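Local coordinates for protein acyl-CoA dehydrogenase (Bacillus anthracis, PDB 3OWA) that probably catalyses the flavin-dependent dehydrogenation of acyl-CoA thioesters, using bound FAD as the electron acceptor, at residues Asn525-Leu530 against Ala586-Glu591. Numbering follows the deposited sequence.
Sequences NKQKVL and AAKILE
The flat amide of Gln527 turns one face to the aliphatic chain of Lys588 and its NE2 edge to Ile589. This is helix-to-helix packing in the mainly helical C-terminal part of an acyl-CoA dehydrogenase. It joins the start of helix 526-554 to the late turns of helix 578-592. Lys588 CB lies 3.7 Å from Gln527 OE1. Lys588 CD sits over the same face, 3.8 Å from Gln527 CD. The two chains lie alongside each other, pointing opposite ways. In Lys588, CG is anti to the backbone N (chi1 -170°) and the chain stays extended beyond it, which carries NZ back toward the Gln527 backbone, 4.2 Å from Gln527 CB. Ile589 meets the amide close to its plane, with CG1 3.9 Å from Gln527 NE2. Its other side-chain contacts include Ala315 of helix 305-336 and Val284 of helix 257-293.

No hydrogen bond links the two segments. Gln527 NE2 instead bonds to Ile585 O, one residue before 586-591, and to Tyr531 OH. These two bonds at NE2 would fix the rotation of the buried amide, with its face toward Lys588. Asn525 occupies the N-cap position of helix 526-554, but its side chain does not cap the helix. Its OD1 accepts from Lys528 NZ at 2.9 Å, with the donor tilted 35° from the carbonyl plane.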
ATOM      1  N   ASN A 525     -14.215  24.346  16.847  1.00 60.15           N
ATOM      2  CA  ASN A 525     -13.050  23.730  16.215  1.00 57.49           C
ATOM      3  C   ASN A 525     -12.557  22.439  16.862  1.00 56.02           C
ATOM      4  O   ASN A 525     -11.371  22.082  16.756  1.00 56.09           O
ATOM      5  CB  ASN A 525     -11.933  24.757  16.046  1.00 57.40           C
ATOM      6  CG  ASN A 525     -12.284  25.811  15.014  1.00 58.46           C
ATOM      7  OD1 ASN A 525     -12.456  25.501  13.823  1.00 57.78           O
ATOM      8  ND2 ASN A 525     -12.427  27.066  15.464  1.00 58.12           N
ATOM      9  N   LYS A 526     -13.493  21.720  17.477  1.00 54.26           N
ATOM     10  CA  LYS A 526     -13.240  20.478  18.175  1.00 52.79           C
ATOM     11  C   LYS A 526     -12.618  19.391  17.272  1.00 49.64           C
ATOM     12  O   LYS A 526     -11.653  18.717  17.660  1.00 48.83           O
ATOM     13  CB  LYS A 526     -14.555  19.976  18.790  1.00 53.66           C
ATOM     14  CG  LYS A 526     -14.407  18.673  19.599  1.00 56.57           C
ATOM     15  CD  LYS A 526     -15.596  18.438  20.519  1.00 65.14           C
ATOM     16  CE  LYS A 526     -15.138  17.947  21.903  1.00 68.61           C
ATOM     17  NZ  LYS A 526     -16.279  17.884  22.885  1.00 73.48           N
ATOM     18  N   GLN A 527     -13.184  19.232  16.081  1.00 47.74           N
ATOM     19  CA  GLN A 527     -12.684  18.252  15.096  1.00 45.64           C
ATOM     20  C   GLN A 527     -11.234  18.562  14.694  1.00 44.05           C
ATOM     21  O   GLN A 527     -10.396  17.677  14.667  1.00 43.80           O
ATOM     22  CB  GLN A 527     -13.627  18.200  13.895  1.00 45.27           C
ATOM     23  CG  GLN A 527     -13.415  17.044  12.911  1.00 44.94           C
ATOM     24  CD  GLN A 527     -13.945  15.698  13.413  1.00 46.41           C
ATOM     25  OE1 GLN A 527     -14.270  15.531  14.606  1.00 43.99           O
ATOM     26  NE2 GLN A 527     -14.025  14.718  12.497  1.00 44.24           N
ATOM     27  N   LYS A 528     -10.911  19.816  14.412  1.00 43.84           N
ATOM     28  CA  LYS A 528      -9.518  20.145  14.116  1.00 43.31           C
ATOM     29  C   LYS A 528      -8.568  19.823  15.264  1.00 42.87           C
ATOM     30  O   LYS A 528      -7.458  19.356  15.030  1.00 41.77           O
ATOM     31  CB  LYS A 528      -9.358  21.609  13.742  1.00 44.33           C
ATOM     32  CG  LYS A 528     -10.041  21.994  12.463  1.00 44.86           C
ATOM     33  CD  LYS A 528      -9.891  23.473  12.215  1.00 47.20           C
ATOM     34  CE  LYS A 528     -10.857  23.859  11.142  1.00 49.86           C
ATOM     35  NZ  LYS A 528     -11.211  25.260  11.220  1.00 57.54           N
ATOM     36  N   VAL A 529      -8.991  20.113  16.501  1.00 43.54           N
ATOM     37  CA  VAL A 529      -8.139  19.866  17.662  1.00 43.40           C
ATOM     38  C   VAL A 529      -7.830  18.375  17.751  1.00 42.24           C
ATOM     39  O   VAL A 529      -6.680  17.992  17.968  1.00 41.67           O
ATOM     40  CB  VAL A 529      -8.774  20.371  18.981  1.00 45.38           C
ATOM     41  CG1 VAL A 529      -8.093  19.748  20.222  1.00 45.71           C
ATOM     42  CG2 VAL A 529      -8.724  21.883  19.054  1.00 45.48           C
ATOM     43  N   LEU A 530      -8.869  17.562  17.583  1.00 41.49           N
ATOM     44  CA  LEU A 530      -8.770  16.112  17.596  1.00 41.58           C
ATOM     45  C   LEU A 530      -7.830  15.559  16.515  1.00 40.11           C
ATOM     46  O   LEU A 530      -6.952  14.770  16.833  1.00 39.38           O
ATOM     47  CB  LEU A 530     -10.172  15.493  17.485  1.00 42.17           C
ATOM     48  CG  LEU A 530     -11.045  15.601  18.766  1.00 43.73           C
ATOM     49  CD1 LEU A 530     -12.432  15.077  18.480  1.00 43.93           C
ATOM     50  CD2 LEU A 530     -10.427  14.896  19.976  1.00 44.28           C
ATOM     51  N   ALA A 586     -14.305   9.837  14.328  1.00 40.49           N
ATOM     52  CA  ALA A 586     -15.113   8.997  13.434  1.00 39.62           C
ATOM     53  C   ALA A 586     -16.595   9.294  13.556  1.00 40.37           C
ATOM     54  O   ALA A 586     -17.311   9.310  12.553  1.00 39.95           O
ATOM     55  CB  ALA A 586     -14.857   7.548  13.706  1.00 39.96           C
ATOM     56  N   ALA A 587     -17.060   9.536  14.779  1.00 40.94           N
ATOM     57  CA  ALA A 587     -18.456   9.836  14.994  1.00 41.92           C
ATOM     58  C   ALA A 587     -18.883  10.984  14.091  1.00 42.26           C
ATOM     59  O   ALA A 587     -19.914  10.899  13.442  1.00 43.11           O
ATOM     60  CB  ALA A 587     -18.737  10.172  16.505  1.00 43.46           C
ATOM     61  N   LYS A 588     -18.091  12.058  14.041  1.00 42.68           N
ATOM     62  CA  LYS A 588     -18.470  13.233  13.248  1.00 42.97           C
ATOM     63  C   LYS A 588     -18.351  12.999  11.715  1.00 42.46           C
ATOM     64  O   LYS A 588     -19.165  13.489  10.917  1.00 42.26           O
ATOM     65  CB  LYS A 588     -17.634  14.432  13.645  1.00 44.50           C
ATOM     66  CG  LYS A 588     -18.170  15.726  13.016  1.00 49.32           C
ATOM     67  CD  LYS A 588     -17.497  16.941  13.552  1.00 56.78           C
ATOM     68  CE  LYS A 588     -18.343  18.175  13.268  1.00 59.65           C
ATOM     69  NZ  LYS A 588     -17.652  19.364  13.838  1.00 64.22           N
ATOM     70  N   ILE A 589     -17.336  12.236  11.312  1.00 40.65           N
ATOM     71  CA  ILE A 589     -17.191  11.836   9.908  1.00 40.00           C
ATOM     72  C   ILE A 589     -18.411  11.040   9.461  1.00 39.62           C
ATOM     73  O   ILE A 589     -18.985  11.327   8.419  1.00 39.96           O
ATOM     74  CB  ILE A 589     -15.923  10.984   9.733  1.00 39.11           C
ATOM     75  CG1 ILE A 589     -14.717  11.899   9.915  1.00 39.65           C
ATOM     76  CG2 ILE A 589     -15.931  10.251   8.335  1.00 38.55           C
ATOM     77  CD1 ILE A 589     -13.439  11.161  10.054  1.00 47.42           C
ATOM     78  N   LEU A 590     -18.821  10.070  10.281  1.00 40.02           N
ATOM     79  CA  LEU A 590     -19.967   9.224   9.969  1.00 42.04           C
ATOM     80  C   LEU A 590     -21.290   9.985  10.049  1.00 44.28           C
ATOM     81  O   LEU A 590     -22.243   9.643   9.353  1.00 44.18           O
ATOM     82  CB  LEU A 590     -20.028   8.016  10.886  1.00 41.17           C
ATOM     83  CG  LEU A 590     -18.902   7.024  10.653  1.00 43.35           C
ATOM     84  CD1 LEU A 590     -18.765   6.110  11.879  1.00 41.60           C
ATOM     85  CD2 LEU A 590     -19.144   6.245   9.335  1.00 40.68           C
ATOM     86  N   GLU A 591     -21.333  11.008  10.897  1.00 46.70           N
ATOM     87  CA  GLU A 591     -22.521  11.872  10.998  1.00 50.03           C
ATOM     88  C   GLU A 591     -22.706  12.722   9.724  1.00 50.18           C
ATOM     89  O   GLU A 591     -23.799  12.782   9.169  1.00 50.40           O
ATOM     90  CB  GLU A 591     -22.419  12.755  12.243  1.00 51.15           C
ATOM     91  CG  GLU A 591     -23.503  13.803  12.338  1.00 58.17           C
ATOM     92  CD  GLU A 591     -24.871  13.207  12.660  1.00 67.01           C
ATOM     93  OE1 GLU A 591     -25.116  12.890  13.851  1.00 71.44           O
ATOM     94  OE2 GLU A 591     -25.705  13.069  11.727  1.00 70.18           O
TER